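Long-range contacts in putative phosphohistidine phosphatase, SixA (Nakamurella multipartita, PDB 4HBZ), which probably removes phosphate from phosphohistidine residues of proteins, as a member of branch 1 of the histidine phosphatase superfamily: residues A[24-29]-A[154-159]; A[66-71]-A[116-121]; A[96-101]-A[125-130]. All coordinates share one frame; numbering follows the deposited sequence. Where two conformers were deposited one is given.

Contact 1: A[24-29]-A[154-159]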
loop_
_atom_site.group_PDB
_atom_site.type_symbol
_atom_site.label_atom_id
_atom_site.label_comp_id
_atom_site.label_asym_id
_atom_site.label_seq_id
_atom_site.Cartn_x
_atom_site.Cartn_y
_atom_site.Cartn_z
ATOM N N LEU A 24 1.916 0.885 0.401
ATOM C CA LEU A 24 0.764 0.730 -0.451
ATOM C C LEU A 24 1.120 -0.173 -1.619
ATOM O O LEU A 24 1.927 0.231 -2.446
ATOM C CB LEU A 24 0.254 2.072 -0.938
ATOM C CG LEU A 24 -0.234 3.094 0.066
ATOM C CD1 LEU A 24 -0.631 4.378 -0.599
ATOM C CD2 LEU A 24 -1.361 2.470 0.906
HETATM N N MSE A 25 0.548 -1.375 -1.693
HETATM C CA MSE A 25 0.915 -2.375 -2.685
HETATM C C MSE A 25 -0.239 -2.694 -3.556
HETATM O O MSE A 25 -1.340 -3.004 -3.079
HETATM C CB MSE A 25 1.419 -3.635 -1.957
HETATM C CG MSE A 25 1.918 -4.645 -2.977
HETATM SE SE MSE A 25 2.884 -6.093 -2.056
HETATM C CE MSE A 25 3.565 -6.993 -3.700
ATOM N N ARG A 26 0.035 -2.759 -4.848
ATOM C CA ARG A 26 -0.916 -3.345 -5.809
ATOM C C ARG A 26 -0.601 -4.839 -5.942
ATOM O O ARG A 26 0.569 -5.229 -6.074
ATOM C CB ARG A 26 -0.774 -2.651 -7.176
ATOM C CG ARG A 26 -1.689 -3.244 -8.234
ATOM C CD ARG A 26 -1.466 -2.572 -9.567
ATOM N NE ARG A 26 -2.362 -3.110 -10.582
ATOM C CZ ARG A 26 -2.357 -2.708 -11.859
ATOM N NH1 ARG A 26 -1.551 -1.778 -12.277
ATOM N NH2 ARG A 26 -3.267 -3.207 -12.696
ATOM N N HIS A 27 -1.627 -5.671 -5.883
ATOM C CA HIS A 27 -1.432 -7.110 -6.034
ATOM C C HIS A 27 -0.617 -7.416 -7.295
ATOM O O HIS A 27 -0.652 -6.689 -8.290
ATOM C CB HIS A 27 -2.759 -7.873 -6.088
ATOM C CG HIS A 27 -3.592 -7.549 -7.271
ATOM N ND1 HIS A 27 -3.351 -8.056 -8.529
ATOM C CD2 HIS A 27 -4.660 -6.712 -7.394
ATOM C CE1 HIS A 27 -4.220 -7.541 -9.370
ATOM N NE2 HIS A 27 -5.031 -6.730 -8.708
ATOM N N ALA A 28 0.020 -8.571 -7.243
ATOM C CA ALA A 28 0.808 -9.047 -8.380
ATOM C C ALA A 28 -0.073 -9.609 -9.476
ATOM O O ALA A 28 -1.290 -9.737 -9.338
ATOM C CB ALA A 28 1.838 -10.023 -7.916
ATOM N N ALA A 29 0.536 -9.876 -10.620
ATOM C CA ALA A 29 -0.187 -10.221 -11.846
ATOM C C ALA A 29 -1.044 -11.461 -11.667
ATOM O O ALA A 29 -0.593 -12.478 -11.074
ATOM C CB ALA A 29 0.783 -10.401 -12.988
ATOM N N PHE A 154 2.653 2.094 -12.119
ATOM C CA PHE A 154 2.264 1.339 -10.941
ATOM C C PHE A 154 1.669 0.018 -11.371
ATOM O O PHE A 154 0.504 -0.315 -11.091
ATOM C CB PHE A 154 1.330 2.200 -10.032
ATOM C CG PHE A 154 1.484 1.926 -8.550
ATOM C CD1 PHE A 154 0.959 0.790 -7.975
ATOM C CD2 PHE A 154 2.204 2.774 -7.753
ATOM C CE1 PHE A 154 1.115 0.509 -6.634
ATOM C CE2 PHE A 154 2.346 2.507 -6.417
ATOM C CZ PHE A 154 1.799 1.372 -5.850
ATOM N N ALA A 155 2.513 -0.809 -12.008
ATOM C CA ALA A 155 2.079 -2.113 -12.511
ATOM C C ALA A 155 1.785 -3.079 -11.385
ATOM O O ALA A 155 2.204 -2.872 -10.263
ATOM C CB ALA A 155 3.214 -2.694 -13.348
ATOM N N ALA A 156 1.089 -4.155 -11.684
ATOM C CA ALA A 156 0.787 -5.182 -10.723
ATOM C C ALA A 156 2.064 -5.632 -10.005
ATOM O O ALA A 156 3.058 -6.004 -10.637
ATOM C CB ALA A 156 0.151 -6.378 -11.432
ATOM N N GLY A 157 2.026 -5.602 -8.677
ATOM C CA GLY A 157 3.157 -5.979 -7.839
ATOM C C GLY A 157 3.958 -4.820 -7.293
ATOM O O GLY A 157 4.802 -4.993 -6.407
ATOM N N THR A 158 3.702 -3.611 -7.819
ATOM C CA THR A 158 4.398 -2.408 -7.332
ATOM C C THR A 158 3.990 -2.035 -5.945
ATOM O O THR A 158 2.861 -2.249 -5.546
ATOM C CB THR A 158 4.098 -1.220 -8.278
ATOM O OG1 THR A 158 4.501 -1.558 -9.599
ATOM C CG2 THR A 158 4.810 0.067 -7.905
ATOM N N PHE A 159 4.916 -1.507 -5.171
ATOM C CA PHE A 159 4.521 -0.863 -3.923
ATOM C C PHE A 159 5.244 0.442 -3.730
ATOM O O PHE A 159 6.321 0.678 -4.226
ATOM C CB PHE A 159 4.726 -1.786 -2.708
ATOM C CG PHE A 159 6.154 -2.209 -2.454
ATOM C CD1 PHE A 159 7.025 -1.434 -1.702
ATOM C CD2 PHE A 159 6.609 -3.413 -3.012
ATOM C CE1 PHE A 159 8.323 -1.856 -1.473
ATOM C CE2 PHE A 159 7.904 -3.813 -2.799
ATOM C CZ PHE A 159 8.737 -3.059 -2.014
HETATM O O HOH W 1 3.245 -8.915 -10.847
#
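Arg26 lays its side chain across the loop 154-159 and ends at the main chain of Phe154. CG is anti to the backbone N (chi1 178°) and the chain runs straight on to NE, with CD passing Ala156 CA. NH1 then donates to Phe154 O at 2.8 Å; that oxygen lies in the guanidinium plane, while Ala156 N sits over one face of the group. Nearer the backbone, Arg26 CB abuts the rim of the Phe154 ring, 3.7 Å from CE1, and Thr158 CG2 stands 3.6 Å above the centre of that ring. An alanine in place of Arg26 would probably leave Phe154 O without the NH1 donor and open a gap beside Ala156.

The close packing is at the end of strand 20-26. Arg26 N donates to Thr158 O at 3.0 Å (161° at the hydrogen), and Gly157 N makes a weak return bond to Arg26 O. One residue back, Met25 and Phe159 form an antiparallel non-hydrogen-bonded pair with CB atoms 3.9 Å apart. The selenomethionine chain of Met25 continues to bring CE against Gly157 O, whereas the Phe159 ring leads away to Trp55 and helix 43-59. Gly157 stands in a type II turn from Ala155 to Thr158, where a CB would press on the carbonyl oxygen before it.

Toward solvent the fit slackens: Ala155 is exposed, Ala29 CB and Ala156 CB are 4.4 Å apart, and a water joins Ala29 N to Ala156 O, 2.9 Å from the latter. Arg26-His27 matches the Arg-His signature of histidine phosphatases, in which the histidine takes up the phosphate. Mostly main-chain amides and carbonyls, with one guanidinium bond, thus fix the loop against this probable catalytic segment.

Contact 2: A[66-71]-A[116-121]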
loop_
_atom_site.group_PDB
_atom_site.type_symbol
_atom_site.label_atom_id
_atom_site.label_comp_id
_atom_site.label_asym_id
_atom_site.label_seq_id
_atom_site.Cartn_x
_atom_site.Cartn_y
_atom_site.Cartn_z
ATOM N N VAL A 66 -1.531 -5.601 8.444
ATOM C CA VAL A 66 -1.808 -5.614 7.012
ATOM C C VAL A 66 -3.317 -5.394 6.889
ATOM O O VAL A 66 -4.116 -5.979 7.656
ATOM C CB VAL A 66 -1.471 -6.965 6.381
ATOM C CG1 VAL A 66 -1.717 -6.935 4.885
ATOM C CG2 VAL A 66 -0.017 -7.294 6.644
ATOM N N VAL A 67 -3.680 -4.527 5.939
ATOM C CA VAL A 67 -5.085 -4.378 5.482
ATOM C C VAL A 67 -5.089 -4.921 4.048
ATOM O O VAL A 67 -4.328 -4.422 3.180
ATOM C CB VAL A 67 -5.613 -2.940 5.549
ATOM C CG1 VAL A 67 -7.114 -2.953 5.336
ATOM C CG2 VAL A 67 -5.231 -2.263 6.891
ATOM N N CYS A 68 -5.921 -5.932 3.773
ATOM C CA CYS A 68 -5.843 -6.662 2.527
ATOM C C CYS A 68 -7.215 -6.886 1.908
ATOM O O CYS A 68 -8.129 -7.303 2.586
ATOM C CB CYS A 68 -5.178 -8.014 2.792
ATOM S SG CYS A 68 -4.763 -9.007 1.328
ATOM N N SER A 69 -7.345 -6.604 0.620
ATOM C CA SER A 69 -8.539 -7.000 -0.126
ATOM C C SER A 69 -8.800 -8.503 -0.002
ATOM O O SER A 69 -7.887 -9.321 0.035
ATOM C CB SER A 69 -8.346 -6.649 -1.595
ATOM O OG SER A 69 -9.360 -7.186 -2.387
ATOM N N THR A 70 -10.074 -8.862 0.023
ATOM C CA THR A 70 -10.499 -10.247 0.147
ATOM C C THR A 70 -10.310 -11.063 -1.141
ATOM O O THR A 70 -10.424 -12.284 -1.119
ATOM C CB THR A 70 -11.949 -10.323 0.577
ATOM O OG1 THR A 70 -12.720 -9.480 -0.300
ATOM C CG2 THR A 70 -12.093 -9.877 2.062
ATOM N N ALA A 71 -9.988 -10.412 -2.259
ATOM C CA ALA A 71 -9.805 -11.134 -3.521
ATOM C C ALA A 71 -8.689 -12.188 -3.355
ATOM O O ALA A 71 -7.691 -11.957 -2.624
ATOM C CB ALA A 71 -9.459 -10.206 -4.648
ATOM N N LEU A 116 0.977 -2.264 6.045
ATOM C CA LEU A 116 0.949 -2.656 4.652
ATOM C C LEU A 116 -0.506 -2.737 4.191
ATOM O O LEU A 116 -1.315 -3.393 4.850
ATOM C CB LEU A 116 1.608 -4.033 4.538
ATOM C CG LEU A 116 1.505 -4.714 3.155
ATOM C CD1 LEU A 116 2.169 -3.898 2.037
ATOM C CD2 LEU A 116 2.100 -6.132 3.183
ATOM N N VAL A 117 -0.776 -2.175 3.037
ATOM C CA VAL A 117 -2.070 -2.264 2.369
ATOM C C VAL A 117 -1.890 -3.038 1.081
ATOM O O VAL A 117 -1.042 -2.665 0.294
ATOM C CB VAL A 117 -2.658 -0.883 2.061
ATOM C CG1 VAL A 117 -4.010 -0.955 1.345
ATOM C CG2 VAL A 117 -2.770 -0.032 3.342
ATOM N N VAL A 118 -2.660 -4.109 0.848
ATOM C CA VAL A 118 -2.588 -4.871 -0.387
ATOM C C VAL A 118 -3.942 -4.752 -1.077
ATOM O O VAL A 118 -4.967 -5.231 -0.594
ATOM C CB VAL A 118 -2.218 -6.345 -0.112
ATOM C CG1 VAL A 118 -2.001 -7.069 -1.439
ATOM C CG2 VAL A 118 -0.934 -6.459 0.761
ATOM N N GLY A 119 -3.930 -4.029 -2.174
ATOM C CA GLY A 119 -5.165 -3.787 -2.890
ATOM C C GLY A 119 -5.015 -3.729 -4.390
ATOM O O GLY A 119 -4.171 -4.386 -4.987
ATOM N N HIS A 120 -5.887 -2.924 -5.019
ATOM C CA HIS A 120 -6.046 -2.908 -6.456
ATOM C C HIS A 120 -5.803 -1.508 -7.030
ATOM O O HIS A 120 -6.102 -0.499 -6.362
ATOM C CB HIS A 120 -7.514 -3.270 -6.824
ATOM C CG HIS A 120 -7.982 -4.576 -6.249
ATOM N ND1 HIS A 120 -7.897 -5.749 -6.964
ATOM C CD2 HIS A 120 -8.429 -4.913 -5.010
ATOM C CE1 HIS A 120 -8.309 -6.757 -6.193
ATOM N NE2 HIS A 120 -8.652 -6.272 -5.016
ATOM N N ALA A 121 -5.302 -1.429 -8.245
ATOM C CA ALA A 121 -5.356 -0.226 -9.020
ATOM C C ALA A 121 -6.749 -0.022 -9.574
ATOM O O ALA A 121 -7.441 -0.985 -9.795
ATOM C CB ALA A 121 -4.365 -0.260 -10.138
#
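The C-terminal ends of two neighbouring parallel strands carry the probable active site here, as is usual for the histidine phosphatase fold, and there Ser69 and His120 meet. Ser69 OG and His120 NE2 are hydrogen-bonded at 2.9 Å, either being able to donate. With OG anti to the backbone N (chi1 171°), the hydroxyl points across to the other strand, and it meets the imidazole at its edge, in the ring plane. The same oxygen accepts from Ala71 N at 3.3 Å, nearly straight at 172°, which makes an ST turn at the start of helix 72-81. Two partners therefore hold the hydroxyl, and the bond to NE2 probably restrains rotation of the His120 ring. Ala71 CB also lies at the ring edge, 4.0 Å from CE1.

Behind this site the strands run side by side, their directions only 4° apart. Val67 bonds twice: its N donates to Leu116 O at 2.8 Å and its O accepts from Val118 N at 2.9 Å. Ser69 N then reaches Val118 O at 3.0 Å, so the last bond between the strands also anchors the residue that meets His120. Val66, Cys68, Leu116 and Val118 share one face of the sheet, where Cys68 SG rests 4.0 Å from Val118 CB and Val66 CG1 faces Val118 CG2. Val67 and Val117 look to the other face.

Helix 72-81 covers the first face through Leu78 and Thr74, and Leu93 lies on the valines of the second. Strand 86-90 flanks strand 65-69 and strand 20-26 flanks strand 114-119, while the His120 ring meets the rings of His27 and Tyr94.

Contact 3: A[96-101]-A[125-130]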
loop_
_atom_site.group_PDB
_atom_site.type_symbol
_atom_site.label_atom_id
_atom_site.label_comp_id
_atom_site.label_asym_id
_atom_site.label_seq_id
_atom_site.Cartn_x
_atom_site.Cartn_y
_atom_site.Cartn_z
ATOM N N GLY A 96 -12.996 -0.538 -3.345
ATOM C CA GLY A 96 -13.093 0.712 -2.657
ATOM C C GLY A 96 -12.228 1.793 -3.277
ATOM O O GLY A 96 -11.286 1.504 -4.011
ATOM N N GLY A 97 -12.580 3.029 -2.978
ATOM C CA GLY A 97 -11.795 4.207 -3.400
ATOM C C GLY A 97 -10.804 4.659 -2.328
ATOM O O GLY A 97 -10.624 4.026 -1.288
ATOM N N VAL A 98 -10.178 5.766 -2.609
ATOM C CA VAL A 98 -9.221 6.362 -1.685
ATOM C C VAL A 98 -9.805 6.513 -0.306
ATOM O O VAL A 98 -9.177 6.203 0.722
ATOM C CB VAL A 98 -8.656 7.711 -2.218
ATOM C CG1 VAL A 98 -7.795 8.400 -1.201
ATOM C CG2 VAL A 98 -7.928 7.528 -3.542
ATOM N N ASP A 99 -11.015 7.066 -0.193
ATOM C CA ASP A 99 -11.561 7.323 1.138
ATOM C C ASP A 99 -11.789 6.028 1.914
ATOM O O ASP A 99 -11.565 5.996 3.127
ATOM C CB ASP A 99 -12.865 8.141 1.075
ATOM C CG ASP A 99 -12.699 9.464 0.321
ATOM O OD1 ASP A 99 -11.715 10.169 0.529
ATOM O OD2 ASP A 99 -13.556 9.777 -0.570
ATOM N N GLU A 100 -12.191 4.941 1.247
ATOM C CA GLU A 100 -12.399 3.658 1.885
ATOM C C GLU A 100 -11.092 3.037 2.356
ATOM O O GLU A 100 -11.000 2.511 3.482
ATOM C CB GLU A 100 -13.110 2.677 0.970
ATOM C CG GLU A 100 -14.557 3.002 0.704
ATOM C CD GLU A 100 -14.775 4.181 -0.216
ATOM O OE1 GLU A 100 -13.988 4.519 -1.145
ATOM O OE2 GLU A 100 -15.821 4.853 -0.026
ATOM N N ILE A 101 -10.055 3.162 1.558
ATOM C CA ILE A 101 -8.753 2.619 1.928
ATOM C C ILE A 101 -8.236 3.416 3.119
ATOM O O ILE A 101 -7.763 2.837 4.100
ATOM C CB ILE A 101 -7.761 2.631 0.752
ATOM C CG1 ILE A 101 -8.001 1.385 -0.151
ATOM C CG2 ILE A 101 -6.356 2.606 1.260
ATOM C CD1 ILE A 101 -9.422 1.000 -0.568
ATOM N N PRO A 125 -2.555 3.425 -6.273
ATOM C CA PRO A 125 -1.727 4.606 -6.646
ATOM C C PRO A 125 -2.424 5.950 -6.416
ATOM O O PRO A 125 -1.760 6.913 -6.039
ATOM C CB PRO A 125 -1.369 4.372 -8.092
ATOM C CG PRO A 125 -2.247 3.286 -8.550
ATOM C CD PRO A 125 -2.721 2.496 -7.388
ATOM N N ALA A 126 -3.727 6.000 -6.573
ATOM C CA ALA A 126 -4.465 7.242 -6.315
ATOM C C ALA A 126 -4.338 7.635 -4.856
ATOM O O ALA A 126 -4.299 8.845 -4.532
ATOM C CB ALA A 126 -5.922 7.076 -6.665
ATOM N N THR A 127 -4.373 6.660 -3.961
ATOM C CA THR A 127 -4.238 6.895 -2.559
ATOM C C THR A 127 -2.870 7.500 -2.238
ATOM O O THR A 127 -2.754 8.453 -1.501
ATOM C CB THR A 127 -4.487 5.614 -1.743
ATOM O OG1 THR A 127 -5.826 5.091 -2.001
ATOM C CG2 THR A 127 -4.354 5.858 -0.289
ATOM N N GLY A 128 -1.841 6.890 -2.796
ATOM C CA GLY A 128 -0.505 7.418 -2.602
ATOM C C GLY A 128 -0.399 8.859 -3.072
ATOM O O GLY A 128 0.181 9.686 -2.412
ATOM N N TRP A 129 -0.958 9.138 -4.228
ATOM C CA TRP A 129 -0.863 10.448 -4.809
ATOM C C TRP A 129 -1.576 11.481 -3.935
ATOM O O TRP A 129 -1.037 12.552 -3.671
ATOM C CB TRP A 129 -1.423 10.400 -6.226
ATOM C CG TRP A 129 -1.180 11.628 -6.958
ATOM C CD1 TRP A 129 -0.045 11.978 -7.625
ATOM C CD2 TRP A 129 -2.090 12.721 -7.091
ATOM N NE1 TRP A 129 -0.206 13.223 -8.197
ATOM C CE2 TRP A 129 -1.452 13.700 -7.874
ATOM C CE3 TRP A 129 -3.395 12.965 -6.620
ATOM C CZ2 TRP A 129 -2.070 14.898 -8.214
ATOM C CZ3 TRP A 129 -4.008 14.165 -6.960
ATOM C CH2 TRP A 129 -3.343 15.115 -7.742
ATOM N N GLU A 130 -2.764 11.147 -3.442
ATOM C CA GLU A 130 -3.475 12.079 -2.580
ATOM C C GLU A 130 -2.746 12.361 -1.288
ATOM O O GLU A 130 -2.720 13.502 -0.810
ATOM C CB GLU A 130 -4.881 11.619 -2.307
ATOM C CG GLU A 130 -5.766 11.719 -3.523
ATOM C CD GLU A 130 -7.237 11.865 -3.213
ATOM O OE1 GLU A 130 -7.649 11.822 -2.048
ATOM O OE2 GLU A 130 -7.960 12.113 -4.204
#
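The side chains of Val98 and Thr127 overlap head to tail, each reaching past the other, where the first turn of helix 98-106 meets helix 123-138 on one face of the central sheet, in the alpha/beta sandwich of the histidine phosphatase fold. The CA atoms of Val98 and Thr127 come within 5.1 Å. Val98, in the first turn of helix 98-106, turns its two methyls to different residues of helix 123-138. CG1, anti to the backbone N (chi1 173°), is directed at Glu130 and lies 3.5 Å from OE1, with the two side chains at a slant to each other. CG2, beside the backbone N, meets Ala126 CB at 3.7 Å and Thr127 OG1 at 3.6 Å.

Thr127 presents both branches to the other helix. Its hydroxyl lies against the valine but is hydrogen-bonded to Thr123 O, one turn earlier in its own helix, so this buried polar atom does not depend on the apolar neighbour. Its methyl CG2 faces Ile101 CG2 at 4.1 Å. The isoleucine starts toward helix 123-138, then its end leads off to Leu93. No hydrogen bond joins the segments, and the contact is made by van der Waals packing.

Farther out the contact opens to solvent. Glu130 is exposed, and Asp99 OD1 lies 5.1 Å from Glu130 OE1, a spacing at which like charges would probably repel mildly. A glycerol and a triethylene glycol, the latter probably from the crystallisation liquor, each come about 4 Å from the side chain of Ala126.

Helix 98-106 begins after Gly97 at the N-cap. Glu100 folds back to this residue: Gly97 N donates to OE1 at 2.7 Å, meeting the oxygen on its anti side and 29° out of the carboxylate plane.

In the fold
Contacts 1 and 2 belong to the same mixed sheet, on adjacent strands 20-26 and 114-119, with centres about 10 Å apart; Met25 N to Val117 O and Met25 O to Gly119 N probably bond across the join. Contact 3 lies on one face of that sheet, its centre about 14 Å from that of contact 1 and about 12 Å from that of contact 2, and touches contact 1 through Leu24 and Phe154 and contact 2 through Val117. Along the chain, contact 1 closes a long loop that holds the other two, whose segments alternate. Segment 24-29 of contact 1 and segment 116-121 of contact 2 bring His27 and His120 together in the probable phosphatase site, with contact 3 packing the helices beside it.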